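PDB 7CFB: FI20010p1 from Drosophila melanogaster, which probably acts in piRNA-guided gene silencing, where its tudor domains are thought to bind Argonaute-family partners during assembly of the piRNA amplification complex. Local coordinates for residues T51-S56 with N174-I179; V57-N62 with N168-V173; C63-K68 with A154-C159; N106-R111 with I128-H133; C159-C164 with L189-V194. All blocks are in the same frame, centred on the assembly; numbering follows the deposited sequence.

Interaction 1 (T51-S56 with N174-I179); sequences TAVLAS and NTYIKI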
# COMPACT_ATOMS: atom_id res chain seq x y z
N THR A 51 -11.61 -2.91 14.05
CA THR A 51 -12.06 -3.16 12.68
C THR A 51 -11.04 -2.54 11.72
O THR A 51 -10.69 -1.38 11.89
CB THR A 51 -13.46 -2.57 12.47
OG1 THR A 51 -14.28 -3.03 13.52
CG2 THR A 51 -14.06 -2.96 11.14
N ALA A 52 -10.55 -3.35 10.80
CA ALA A 52 -9.58 -2.89 9.80
C ALA A 52 -9.71 -3.73 8.54
O ALA A 52 -10.20 -4.81 8.60
CB ALA A 52 -8.19 -2.99 10.34
N VAL A 53 -9.34 -3.14 7.42
CA VAL A 53 -9.30 -3.83 6.12
C VAL A 53 -8.07 -4.74 6.11
O VAL A 53 -7.05 -4.29 6.52
CB VAL A 53 -9.20 -2.82 4.98
CG1 VAL A 53 -8.97 -3.49 3.65
CG2 VAL A 53 -10.41 -1.92 4.93
N LEU A 54 -8.22 -5.96 5.63
CA LEU A 54 -7.05 -6.84 5.46
C LEU A 54 -6.45 -6.39 4.14
O LEU A 54 -6.97 -6.73 3.12
CB LEU A 54 -7.53 -8.29 5.41
CG LEU A 54 -6.45 -9.33 5.13
CD1 LEU A 54 -5.31 -9.18 6.08
CD2 LEU A 54 -7.00 -10.73 5.20
N ALA A 55 -5.42 -5.56 4.22
CA ALA A 55 -4.81 -4.94 3.03
C ALA A 55 -4.19 -5.98 2.10
O ALA A 55 -4.46 -5.94 0.95
CB ALA A 55 -3.80 -3.94 3.47
N SER A 56 -3.41 -6.89 2.64
CA SER A 56 -2.76 -7.91 1.82
C SER A 56 -2.32 -9.06 2.72
O SER A 56 -2.15 -8.86 3.90
CB SER A 56 -1.59 -7.36 1.06
OG SER A 56 -0.64 -6.80 1.92
N ASN A 174 -8.96 -7.24 1.09
CA ASN A 174 -9.84 -6.13 0.65
C ASN A 174 -11.23 -6.29 1.26
O ASN A 174 -12.15 -5.90 0.64
CB ASN A 174 -9.82 -5.87 -0.85
CG ASN A 174 -8.50 -5.35 -1.35
OD1 ASN A 174 -7.98 -4.39 -0.82
ND2 ASN A 174 -7.95 -5.98 -2.37
N THR A 175 -11.32 -6.89 2.44
CA THR A 175 -12.58 -6.94 3.20
C THR A 175 -12.31 -6.44 4.62
O THR A 175 -11.16 -6.44 5.03
CB THR A 175 -13.21 -8.34 3.24
OG1 THR A 175 -12.40 -9.18 4.04
CG2 THR A 175 -13.41 -8.95 1.87
N TYR A 176 -13.35 -5.97 5.30
CA TYR A 176 -13.20 -5.53 6.70
C TYR A 176 -13.20 -6.75 7.61
O TYR A 176 -14.03 -7.61 7.44
CB TYR A 176 -14.29 -4.54 7.10
CG TYR A 176 -14.13 -3.16 6.55
CD1 TYR A 176 -13.40 -2.21 7.23
CD2 TYR A 176 -14.70 -2.80 5.35
CE1 TYR A 176 -13.24 -0.94 6.72
CE2 TYR A 176 -14.56 -1.54 4.83
CZ TYR A 176 -13.83 -0.60 5.52
OH TYR A 176 -13.69 0.63 5.00
N ILE A 177 -12.27 -6.80 8.54
CA ILE A 177 -12.18 -7.89 9.55
C ILE A 177 -12.06 -7.28 10.94
O ILE A 177 -11.89 -6.08 11.05
CB ILE A 177 -10.99 -8.83 9.27
CG1 ILE A 177 -9.64 -8.14 9.40
CG2 ILE A 177 -11.14 -9.53 7.95
CD1 ILE A 177 -8.49 -9.10 9.46
N LYS A 178 -12.22 -8.11 11.96
CA LYS A 178 -12.00 -7.67 13.35
C LYS A 178 -10.80 -8.44 13.88
O LYS A 178 -10.77 -9.62 13.68
CB LYS A 178 -13.24 -7.82 14.21
CG LYS A 178 -14.51 -7.20 13.66
CD LYS A 178 -15.66 -7.20 14.63
CE LYS A 178 -16.93 -6.61 14.05
NZ LYS A 178 -16.74 -5.26 13.47
N ILE A 179 -9.84 -7.75 14.47
CA ILE A 179 -8.62 -8.41 15.00
C ILE A 179 -8.45 -8.09 16.48
O ILE A 179 -8.69 -6.97 16.84
CB ILE A 179 -7.37 -7.97 14.21
CG1 ILE A 179 -7.26 -6.45 14.13
CG2 ILE A 179 -7.30 -8.61 12.83
CD1 ILE A 179 -5.89 -5.97 13.88
O HOH W 1 -5.44 -3.62 -0.10

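Interaction 2 (V57-N62 with N168-V173); sequences VDVTDN and NMHCFV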
# COMPACT_ATOMS: atom_id res chain seq x y z
N VAL A 57 -2.18 -10.23 2.15
CA VAL A 57 -1.67 -11.36 2.95
C VAL A 57 -0.48 -11.85 2.13
O VAL A 57 -0.68 -12.20 1.01
CB VAL A 57 -2.76 -12.41 3.15
CG1 VAL A 57 -2.21 -13.79 3.41
CG2 VAL A 57 -3.70 -12.00 4.26
N ASP A 58 0.72 -11.72 2.66
CA ASP A 58 1.87 -12.13 1.84
C ASP A 58 2.24 -13.53 2.30
O ASP A 58 3.09 -13.64 3.17
CB ASP A 58 3.02 -11.14 2.00
CG ASP A 58 4.23 -11.50 1.19
OD1 ASP A 58 4.19 -12.52 0.53
OD2 ASP A 58 5.20 -10.75 1.23
N VAL A 59 1.79 -14.55 1.57
CA VAL A 59 2.00 -15.97 1.97
C VAL A 59 3.41 -16.46 1.63
O VAL A 59 3.66 -17.61 1.88
CB VAL A 59 0.89 -16.92 1.50
CG1 VAL A 59 0.76 -18.10 2.44
CG2 VAL A 59 -0.46 -16.24 1.42
N THR A 60 4.21 -15.57 1.05
CA THR A 60 5.62 -15.86 0.74
C THR A 60 6.48 -15.25 1.83
O THR A 60 7.62 -15.57 1.90
CB THR A 60 5.98 -15.28 -0.62
OG1 THR A 60 6.39 -13.93 -0.44
CG2 THR A 60 4.80 -15.31 -1.56
N ASP A 61 5.94 -14.27 2.58
CA ASP A 61 6.71 -13.59 3.67
C ASP A 61 6.03 -13.82 5.03
O ASP A 61 6.45 -13.18 6.02
CB ASP A 61 6.89 -12.10 3.37
CG ASP A 61 7.95 -11.44 4.23
OD1 ASP A 61 9.01 -12.07 4.44
OD2 ASP A 61 7.71 -10.31 4.70
N ASN A 62 5.03 -14.69 5.06
CA ASN A 62 4.19 -15.06 6.23
C ASN A 62 3.29 -13.91 6.72
O ASN A 62 2.12 -14.14 6.84
CB ASN A 62 4.97 -15.78 7.32
CG ASN A 62 4.11 -16.61 8.25
OD1 ASN A 62 2.92 -16.81 8.01
ND2 ASN A 62 4.69 -17.06 9.35
N ASN A 168 -6.24 -19.33 4.17
CA ASN A 168 -7.69 -19.02 4.12
C ASN A 168 -7.91 -17.52 4.25
O ASN A 168 -8.78 -17.01 3.59
CB ASN A 168 -8.52 -19.84 5.10
CG ASN A 168 -9.99 -19.69 4.78
OD1 ASN A 168 -10.36 -19.57 3.62
ND2 ASN A 168 -10.83 -19.64 5.80
N MET A 169 -7.07 -16.84 5.03
CA MET A 169 -7.14 -15.38 5.27
C MET A 169 -6.90 -14.61 3.97
O MET A 169 -7.52 -13.60 3.80
CB MET A 169 -6.13 -14.96 6.33
CG MET A 169 -6.48 -15.42 7.72
SD MET A 169 -8.12 -15.01 8.24
CE MET A 169 -7.99 -13.24 8.32
N HIS A 170 -6.12 -15.16 3.04
CA HIS A 170 -5.78 -14.55 1.74
C HIS A 170 -7.04 -14.26 0.92
O HIS A 170 -7.03 -13.29 0.22
CB HIS A 170 -4.79 -15.41 0.96
CG HIS A 170 -4.33 -14.73 -0.26
ND1 HIS A 170 -5.08 -14.67 -1.39
CD2 HIS A 170 -3.21 -14.03 -0.53
CE1 HIS A 170 -4.45 -13.98 -2.30
NE2 HIS A 170 -3.31 -13.59 -1.81
N CYS A 171 -8.09 -15.07 1.07
CA CYS A 171 -9.35 -14.86 0.30
C CYS A 171 -10.12 -13.65 0.85
O CYS A 171 -10.93 -13.08 0.09
CB CYS A 171 -10.24 -16.10 0.38
SG CYS A 171 -9.32 -17.63 0.69
N PHE A 172 -9.86 -13.27 2.10
CA PHE A 172 -10.52 -12.13 2.78
C PHE A 172 -9.77 -10.81 2.57
O PHE A 172 -10.09 -9.85 3.24
CB PHE A 172 -10.78 -12.46 4.25
CG PHE A 172 -11.90 -13.44 4.39
CD1 PHE A 172 -13.14 -13.15 3.85
CD2 PHE A 172 -11.68 -14.69 4.93
CE1 PHE A 172 -14.18 -14.05 3.94
CE2 PHE A 172 -12.72 -15.59 4.99
CZ PHE A 172 -13.96 -15.28 4.51
N VAL A 173 -8.80 -10.77 1.67
CA VAL A 173 -8.09 -9.50 1.35
C VAL A 173 -9.09 -8.51 0.74
O VAL A 173 -9.97 -8.94 0.01
CB VAL A 173 -6.85 -9.74 0.46
CG1 VAL A 173 -6.25 -8.48 -0.12
CG2 VAL A 173 -5.77 -10.49 1.20

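Interaction 3 (C63-K68 with A154-C159); sequences CAYVAK and AQAIRC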
# COMPACT_ATOMS: atom_id res chain seq x y z
N CYS A 63 3.81 -12.71 6.93
CA CYS A 63 3.09 -11.56 7.52
C CYS A 63 1.96 -11.05 6.62
O CYS A 63 1.99 -11.28 5.43
CB CYS A 63 4.02 -10.38 7.62
SG CYS A 63 4.04 -9.53 6.03
N ALA A 64 1.02 -10.37 7.25
CA ALA A 64 -0.17 -9.73 6.65
C ALA A 64 -0.13 -8.23 6.93
O ALA A 64 0.75 -7.77 7.60
CB ALA A 64 -1.41 -10.34 7.20
N TYR A 65 -1.03 -7.50 6.29
CA TYR A 65 -1.11 -6.03 6.47
C TYR A 65 -2.56 -5.62 6.74
O TYR A 65 -3.44 -6.10 6.08
CB TYR A 65 -0.51 -5.32 5.28
CG TYR A 65 0.99 -5.42 5.17
CD1 TYR A 65 1.59 -6.50 4.56
CD2 TYR A 65 1.80 -4.42 5.67
CE1 TYR A 65 2.96 -6.59 4.46
CE2 TYR A 65 3.17 -4.50 5.58
CZ TYR A 65 3.75 -5.59 4.97
OH TYR A 65 5.09 -5.68 4.88
N VAL A 66 -2.75 -4.72 7.70
CA VAL A 66 -4.10 -4.20 8.03
C VAL A 66 -4.10 -2.69 7.86
O VAL A 66 -3.07 -2.08 8.07
CB VAL A 66 -4.59 -4.63 9.42
CG1 VAL A 66 -4.83 -6.12 9.48
CG2 VAL A 66 -3.66 -4.19 10.52
N ALA A 67 -5.22 -2.14 7.41
CA ALA A 67 -5.36 -0.70 7.16
C ALA A 67 -6.66 -0.18 7.74
O ALA A 67 -7.69 -0.77 7.48
CB ALA A 67 -5.26 -0.42 5.69
N LYS A 68 -6.57 0.88 8.51
CA LYS A 68 -7.78 1.49 9.10
C LYS A 68 -8.65 2.13 8.02
O LYS A 68 -9.81 1.95 8.09
CB LYS A 68 -7.43 2.42 10.25
CG LYS A 68 -7.71 1.82 11.62
CD LYS A 68 -9.16 1.65 11.84
CE LYS A 68 -9.56 1.52 13.29
NZ LYS A 68 -10.98 1.17 13.39
N ALA A 154 1.06 6.05 6.08
CA ALA A 154 0.86 4.85 5.25
C ALA A 154 -0.25 4.05 5.89
O ALA A 154 -0.18 3.83 7.06
CB ALA A 154 2.14 4.07 5.19
N GLN A 155 -1.22 3.66 5.12
CA GLN A 155 -2.37 2.88 5.62
C GLN A 155 -1.96 1.47 6.05
O GLN A 155 -2.51 0.98 7.00
CB GLN A 155 -3.49 2.88 4.58
CG GLN A 155 -4.05 4.27 4.36
CD GLN A 155 -4.66 4.80 5.63
OE1 GLN A 155 -5.61 4.26 6.13
NE2 GLN A 155 -4.09 5.84 6.17
N ALA A 156 -1.04 0.85 5.33
CA ALA A 156 -0.73 -0.57 5.57
C ALA A 156 0.20 -0.79 6.76
O ALA A 156 1.33 -0.42 6.70
CB ALA A 156 -0.23 -1.21 4.32
N ILE A 157 -0.32 -1.46 7.78
CA ILE A 157 0.45 -1.77 9.01
C ILE A 157 0.81 -3.26 9.02
O ILE A 157 -0.07 -4.07 8.93
CB ILE A 157 -0.31 -1.36 10.28
CG1 ILE A 157 -0.79 0.09 10.24
CG2 ILE A 157 0.54 -1.63 11.49
CD1 ILE A 157 0.31 1.07 10.10
N ARG A 158 2.09 -3.56 9.17
CA ARG A 158 2.57 -4.96 9.19
C ARG A 158 1.97 -5.65 10.40
O ARG A 158 1.92 -5.07 11.45
CB ARG A 158 4.10 -4.98 9.18
CG ARG A 158 4.72 -6.33 8.89
CD ARG A 158 6.19 -6.25 8.53
NE ARG A 158 6.73 -7.58 8.70
CZ ARG A 158 7.04 -8.42 7.73
NH1 ARG A 158 7.50 -9.62 8.02
NH2 ARG A 158 6.91 -8.07 6.46
N CYS A 159 1.50 -6.86 10.19
CA CYS A 159 0.80 -7.61 11.23
C CYS A 159 1.11 -9.11 11.16
O CYS A 159 0.89 -9.70 10.13
CB CYS A 159 -0.68 -7.41 10.98
SG CYS A 159 -1.76 -8.03 12.28
O HOH W 2 -4.32 1.88 9.05

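Interaction 4 (N106-R111 with I128-H133); sequences NNIITR and IDFGEH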
# COMPACT_ATOMS: atom_id res chain seq x y z
N ASN A 106 -6.93 -1.11 -14.38
CA ASN A 106 -8.03 -1.11 -13.39
C ASN A 106 -8.44 0.29 -12.95
O ASN A 106 -9.19 0.41 -12.05
CB ASN A 106 -7.73 -2.12 -12.30
CG ASN A 106 -7.48 -3.46 -12.92
OD1 ASN A 106 -6.38 -3.96 -12.87
ND2 ASN A 106 -8.48 -4.03 -13.55
N ASN A 107 -7.87 1.29 -13.58
CA ASN A 107 -8.24 2.70 -13.34
C ASN A 107 -8.17 3.16 -11.88
O ASN A 107 -9.10 3.81 -11.43
CB ASN A 107 -9.58 3.03 -14.01
CG ASN A 107 -9.63 4.46 -14.49
OD1 ASN A 107 -8.62 5.06 -14.81
ND2 ASN A 107 -10.83 5.01 -14.50
N ILE A 108 -7.11 2.83 -11.15
CA ILE A 108 -6.96 3.37 -9.77
C ILE A 108 -5.57 3.98 -9.63
O ILE A 108 -4.71 3.65 -10.40
CB ILE A 108 -7.24 2.34 -8.67
CG1 ILE A 108 -6.10 1.35 -8.50
CG2 ILE A 108 -8.57 1.67 -8.85
CD1 ILE A 108 -6.05 0.76 -7.13
N ILE A 109 -5.42 4.94 -8.73
CA ILE A 109 -4.10 5.58 -8.51
C ILE A 109 -3.71 5.38 -7.05
O ILE A 109 -4.44 5.83 -6.18
CB ILE A 109 -4.15 7.05 -8.93
CG1 ILE A 109 -4.40 7.20 -10.43
CG2 ILE A 109 -2.92 7.78 -8.47
CD1 ILE A 109 -4.46 8.62 -10.87
N THR A 110 -2.56 4.78 -6.82
CA THR A 110 -2.14 4.44 -5.44
C THR A 110 -0.80 5.09 -5.08
O THR A 110 -0.03 5.32 -5.97
CB THR A 110 -2.09 2.93 -5.29
OG1 THR A 110 -2.13 2.57 -3.92
CG2 THR A 110 -0.90 2.31 -5.98
N ARG A 111 -0.58 5.31 -3.79
CA ARG A 111 0.66 5.93 -3.25
C ARG A 111 1.79 4.91 -3.34
O ARG A 111 1.55 3.77 -3.09
CB ARG A 111 0.45 6.53 -1.87
CG ARG A 111 -0.66 7.56 -1.79
CD ARG A 111 -0.54 8.45 -0.59
NE ARG A 111 -0.72 7.68 0.61
CZ ARG A 111 -0.33 8.03 1.80
NH1 ARG A 111 0.26 9.18 2.00
NH2 ARG A 111 -0.53 7.23 2.80
N ILE A 128 2.63 1.80 -0.31
CA ILE A 128 2.52 2.14 1.13
C ILE A 128 1.13 1.86 1.69
O ILE A 128 1.04 1.55 2.83
CB ILE A 128 3.07 3.54 1.45
CG1 ILE A 128 2.16 4.66 0.96
CG2 ILE A 128 4.49 3.70 0.94
CD1 ILE A 128 2.59 6.03 1.35
N ASP A 129 0.09 2.08 0.91
CA ASP A 129 -1.30 1.88 1.40
C ASP A 129 -1.74 0.42 1.30
O ASP A 129 -2.67 0.10 1.99
CB ASP A 129 -2.25 2.90 0.78
CG ASP A 129 -1.83 4.32 1.07
OD1 ASP A 129 -1.34 4.55 2.13
OD2 ASP A 129 -1.94 5.13 0.21
N PHE A 130 -1.11 -0.39 0.44
CA PHE A 130 -1.50 -1.81 0.25
C PHE A 130 -0.54 -2.80 0.92
O PHE A 130 -0.90 -3.93 1.05
CB PHE A 130 -1.57 -2.17 -1.23
CG PHE A 130 -2.52 -1.37 -2.07
CD1 PHE A 130 -3.46 -0.54 -1.49
CD2 PHE A 130 -2.47 -1.44 -3.44
CE1 PHE A 130 -4.32 0.21 -2.28
CE2 PHE A 130 -3.35 -0.71 -4.23
CZ PHE A 130 -4.27 0.11 -3.64
N GLY A 131 0.61 -2.35 1.38
CA GLY A 131 1.60 -3.26 1.96
C GLY A 131 2.20 -4.23 0.95
O GLY A 131 2.54 -5.29 1.35
N GLU A 132 2.35 -3.80 -0.30
CA GLU A 132 2.87 -4.71 -1.34
C GLU A 132 4.17 -4.18 -1.94
O GLU A 132 4.26 -2.97 -2.20
CB GLU A 132 1.89 -4.80 -2.50
CG GLU A 132 0.63 -5.56 -2.16
CD GLU A 132 -0.29 -5.58 -3.36
OE1 GLU A 132 0.04 -4.95 -4.38
OE2 GLU A 132 -1.35 -6.24 -3.27
N HIS A 133 5.13 -5.09 -2.16
CA HIS A 133 6.39 -4.70 -2.83
C HIS A 133 6.23 -5.14 -4.28
O HIS A 133 5.74 -6.20 -4.49
CB HIS A 133 7.61 -5.30 -2.15
CG HIS A 133 7.74 -4.89 -0.74
ND1 HIS A 133 8.47 -3.82 -0.36
CD2 HIS A 133 7.23 -5.40 0.39
CE1 HIS A 133 8.41 -3.68 0.92
NE2 HIS A 133 7.65 -4.62 1.40
O HOH W 3 -0.26 2.07 -1.93
O HOH W 4 -3.07 4.61 -2.19

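Interaction 5 (C159-C164 with L189-V194); sequences CDLINC and LVAEPV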
# COMPACT_ATOMS: atom_id res chain seq x y z
N CYS A 159 1.50 -6.86 10.19
CA CYS A 159 0.80 -7.61 11.23
C CYS A 159 1.11 -9.11 11.16
O CYS A 159 0.89 -9.70 10.13
CB CYS A 159 -0.68 -7.41 10.98
SG CYS A 159 -1.76 -8.03 12.28
N ASP A 160 1.52 -9.67 12.28
CA ASP A 160 1.72 -11.13 12.40
C ASP A 160 0.37 -11.67 12.85
O ASP A 160 -0.02 -11.38 13.95
CB ASP A 160 2.89 -11.42 13.34
CG ASP A 160 3.05 -12.88 13.71
OD1 ASP A 160 2.28 -13.71 13.23
OD2 ASP A 160 3.95 -13.17 14.49
N LEU A 161 -0.34 -12.37 11.98
CA LEU A 161 -1.66 -12.92 12.35
C LEU A 161 -1.43 -14.29 12.98
O LEU A 161 -0.75 -15.08 12.37
CB LEU A 161 -2.56 -13.02 11.13
CG LEU A 161 -3.17 -11.73 10.61
CD1 LEU A 161 -3.88 -11.94 9.31
CD2 LEU A 161 -4.10 -11.09 11.60
N ILE A 162 -2.02 -14.55 14.13
CA ILE A 162 -1.81 -15.83 14.86
C ILE A 162 -3.14 -16.53 15.07
O ILE A 162 -4.16 -15.90 14.90
CB ILE A 162 -1.09 -15.57 16.18
CG1 ILE A 162 -1.97 -14.80 17.15
CG2 ILE A 162 0.23 -14.87 15.96
CD1 ILE A 162 -1.28 -14.44 18.41
N ASN A 163 -3.09 -17.82 15.36
CA ASN A 163 -4.27 -18.67 15.63
C ASN A 163 -5.22 -18.62 14.44
O ASN A 163 -6.39 -18.43 14.65
CB ASN A 163 -4.93 -18.31 16.95
CG ASN A 163 -3.97 -18.15 18.11
OD1 ASN A 163 -4.16 -17.28 18.95
ND2 ASN A 163 -2.96 -18.97 18.20
N CYS A 164 -4.71 -18.70 13.23
CA CYS A 164 -5.61 -18.67 12.06
C CYS A 164 -4.94 -19.33 10.86
O CYS A 164 -3.74 -19.51 10.88
CB CYS A 164 -6.00 -17.25 11.68
SG CYS A 164 -4.60 -16.21 11.25
N LEU A 189 2.40 -5.36 14.38
CA LEU A 189 1.34 -5.82 15.28
C LEU A 189 1.35 -7.34 15.38
O LEU A 189 1.73 -8.01 14.45
CB LEU A 189 -0.02 -5.43 14.70
CG LEU A 189 -0.31 -3.97 14.41
CD1 LEU A 189 -1.70 -3.83 13.82
CD2 LEU A 189 -0.19 -3.14 15.67
N VAL A 190 0.93 -7.82 16.53
CA VAL A 190 0.62 -9.25 16.68
C VAL A 190 -0.88 -9.24 16.95
O VAL A 190 -1.27 -8.70 17.94
CB VAL A 190 1.43 -9.91 17.80
CG1 VAL A 190 0.91 -11.30 18.08
CG2 VAL A 190 2.90 -9.94 17.48
N ALA A 191 -1.65 -9.75 16.02
CA ALA A 191 -3.11 -9.74 16.14
C ALA A 191 -3.72 -11.08 15.72
O ALA A 191 -3.16 -11.75 14.92
CB ALA A 191 -3.67 -8.63 15.30
N GLU A 192 -4.87 -11.38 16.29
CA GLU A 192 -5.60 -12.63 16.00
C GLU A 192 -6.93 -12.24 15.39
O GLU A 192 -7.62 -11.47 15.98
CB GLU A 192 -5.73 -13.38 17.32
CG GLU A 192 -6.88 -14.33 17.37
CD GLU A 192 -6.87 -15.23 18.58
OE1 GLU A 192 -6.13 -14.96 19.48
OE2 GLU A 192 -7.62 -16.17 18.60
N PRO A 193 -7.31 -12.70 14.19
CA PRO A 193 -8.58 -12.30 13.65
C PRO A 193 -9.72 -12.95 14.41
O PRO A 193 -9.57 -14.02 14.89
CB PRO A 193 -8.53 -12.80 12.22
CG PRO A 193 -7.56 -13.92 12.25
CD PRO A 193 -6.55 -13.54 13.31
N VAL A 194 -10.83 -12.24 14.51
CA VAL A 194 -12.03 -12.83 15.13
C VAL A 194 -12.90 -13.27 13.96
O VAL A 194 -13.03 -12.52 13.00
CB VAL A 194 -12.72 -11.89 16.14
CG1 VAL A 194 -11.73 -11.41 17.17
CG2 VAL A 194 -13.37 -10.72 15.48

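Interaction 1 (T51-S56 with N174-I179)
Val53 and Tyr176 meet where strands 49-57 and 176-184 run antiparallel. Val53 CG2 sits over one face of the Tyr176 ring, 3.5 Å from CE1 and offset toward the rim. This is a CH-pi contact. Chi1 of -74° puts Tyr176 CG anti to its carbonyl carbon, on the side of the sheet that holds Val53. Thr51 lies on the same side of the sheet. It crosses the tyrosine at about a right angle, and its CG2 comes 4.0 Å from Tyr176 CD1. Thr51 and Lys178 lie side by side and point the same way. The bend at the end of the lysine, chi4 -53°, turns NZ toward Thr51 OG1, 3.3 Å away, in a weak hydrogen bond. The order and directions of the strands fit the OB-type, SN-like half of an extended tudor unit, in which the first and fourth strands pair to close the curled sheet. Ala52 and Ile177 face the other way. They form a hydrogen-bonded pair, with Ile177 N 2.9 Å from Ala52 O. Ile177 CD1 reaches Leu54 CB at 4.2 Å. Leu54 N bonds to Thr175 O, and Asn174 N to Leu54 O. Beyond this, Ala55 and Ser56 form a classic beta bulge opposite Tyr65. An alanine in place of Tyr176 would probably leave Val53 CG2 and Thr51 CG2 without their aromatic cover and open a gap beside helix 215-228. A water donates to both Ala55 O, at 2.7 Å, and Asn174 OD1, while Asn174 ND2 bonds to Asp225.

Interaction 2 (V57-N62 with N168-V173)
Val57 carries the apolar part of this contact, with its side chain directed at residues 168-173. Its two methyls meet different neighbours. CG1 packs on the base of the histidine side chain, 3.9 Å from His170 CB. CG2 is anti to the carbonyl carbon of Val57 and meets Val173 CG2 at 4.0 Å, the two valines passing at a slant. The same Val57 CG2 also borders the backbone of Met169. Val173 CG2 lies 3.7 Å from Val57 N. Further out, Val59 CG2 approaches His170 CD2 at 4.0 Å.

No hydrogen bond joins the two segments. At the imidazole edge the ring carbon His170 CD2 lies 3.5 Å from Val57 O, with the oxygen near the ring plane. Chi1 of -173° sets His170 CG anti to its backbone N, on the side of Val57.

The remaining polar contacts hold each segment in shape. Asp58 OD1 accepts from Thr60 OG1 at 2.8 Å, on its syn side. It also accepts from Thr60 N, which comes from above the carboxylate plane, and weakly from Asp61 N. The bond from Thr60 N makes an Asx turn. In the other segment Phe172 N bonds to Met169 O at 2.9 Å.

The loop after Val57 joins the first two strands of the curled sheet, and helix 166-169 stands between the third and fourth. A helix at that point in the chain, packed against the end of the first strand, is consistent with an OB fold.

Interaction 3 (C63-K68 with A154-C159)
Cys63 covers one face of the Arg158 guanidinium. Its CB stands 3.5 Å above the plane of that group, over the centre. Cys63 SG lies over the same face. The arginine runs past the Tyr65 ring, the two side chains crossing at a slant. Arg158 CG is anti to the backbone N, chi1 -167°, and from there the chain stays extended to NE as it passes the tyrosine. Arg158 CB rests 3.7 Å from Tyr65 CE2, and the far end meets the phenol oxygen. Arg158 NH2 makes a weak hydrogen bond of 3.4 Å to Tyr65 OH. Ring and guanidinium planes are nearly perpendicular, 82° apart. The Ala156 methyl fits beside the same ring, with CB 4.0 Å from Tyr65 CD2. NH2 of Arg158 also makes a salt bridge to Asp61 OD2. A leucine in place of Arg158 would probably leave Asp61 without its positive partner and Cys63 without the flat group it lies on.

On the opposite face Val66 CG2 sits between its backbone N and carbonyl carbon, and lies 4.4 Å from both Ile157 CB and Cys159 CB. At the far end, the Ala67 methyl lies 3.4 Å from Gln155 O. Between the faces, Ala64 pairs with Cys159 and Val66 with Ile157, each through two backbone hydrogen bonds. One of these runs from Ile157 N to Val66 O at 2.8 Å.

Strands 64-67 and 157-161 are the antiparallel second and third strands of the curled five-stranded sheet, consistent with the OB-type half of an extended tudor unit.

Interaction 4 (N106-R111 with I128-H133)
Arg111 grips the carboxylate of Asp129 side-on in a buried salt bridge. Arg111 NE bonds to Asp129 OD2 at 2.9 Å, almost straight at 175°. Arg111 NH2 bonds to Asp129 OD1, also at 2.9 Å. Both oxygens use their syn lone pairs, and the guanidinium and carboxylate planes are 16° apart, nearly coplanar. The second shell is polar too. Arg111 NH1 and NH2 reach the carbonyls of Leu152 and Pro153, and Asp129 OD1 accepts from Gln155 N.

Two waters extend the grip to the backbone. One donates to Asp129 OD2 at 2.7 Å and accepts from Arg111 N. The other joins Thr110 OG1, Arg111 O and Asp129 N.

Packing surrounds this. Ile128 CD1 sits over the centre of the guanidinium, 3.6 Å from Arg111 CZ. The hydroxyl Thr110 OG1 stands over one face of the Phe130 ring, 3.3 Å from CZ. Ile108 meets that ring tip to tip, with CD1 in its plane and 4.0 Å from CZ.

Asp129, Phe130 and Gly131 resemble the Asp-aromatic-Gly sequence common in tudor domains. With every carboxylate oxygen bonded and the guanidinium also bonded to two backbone carbonyls, the buried pair is likely to stay ionised.

Interaction 5 (C159-C164 with L189-V194)
Asp160 N donates to Leu189 O in the shortest bond of this contact, 2.7 Å long and nearly straight at 170°. It belongs to a parallel pairing of strands 157-161 and 189-194. Asp160 O then accepts from Ala191 N at 3.1 Å. Ala191 O accepts in turn from Ile162 N, and Leu161 CA approaches the same oxygen at 3.2 Å in a CA-H...O contact.

Side chains alternate between the two faces. On one face Cys159 SG is anti to its backbone N, chi1 -171°. There it touches Ala191 CB at 3.6 Å and lies near Leu189 CB. Farther along, Leu161 CD2 comes 3.9 Å from Pro193 CD, the two side chains passing at a slant. Beyond the strand, Cys164 CB packs 3.7 Å from Pro193 CG. Met169 of helix 166-169 packs on both Cys164 and Pro193. Toward the other face, Ile162 CD1 reaches Val190 CG1 at 3.8 Å. The Ile162 and Glu192 side chains cross at about a right angle, with Ile162 CG1 against Glu192 CB.

Parallel third and fifth strands are consistent with an OB fold. Continued in this register, Ile162 O would meet the backbone N of Pro193, but a proline has no N-H to give. That lack probably contributes to the end of the bonding. The ring carbon Pro193 CD lies 3.7 Å from Ile162 O instead, and from here the contact continues as packing.

Overall arrangement
Interactions 1, 3 and 5 are pairings within one curled sheet, in the order 176-184, 49-57, 64-67, 157-161, 189-194. Interactions 1 and 3 have centres about 9 Å apart and share backbone bonds such as Val53 N to Ala67 O. Interactions 3 and 5 share Cys159. Lys178 O to Val194 N joins interactions 1 and 5. Interaction 2 lies at one end of this sheet, and Met169 packs on Pro193 of interaction 5. Interaction 4 belongs to the tudor sheet, about 23 Å from interaction 5 between centres. Gln155 N to Asp129 OD1 and Ser56 OG to Phe130 O tie it to interactions 3 and 1, across what is probably the junction of the two halves.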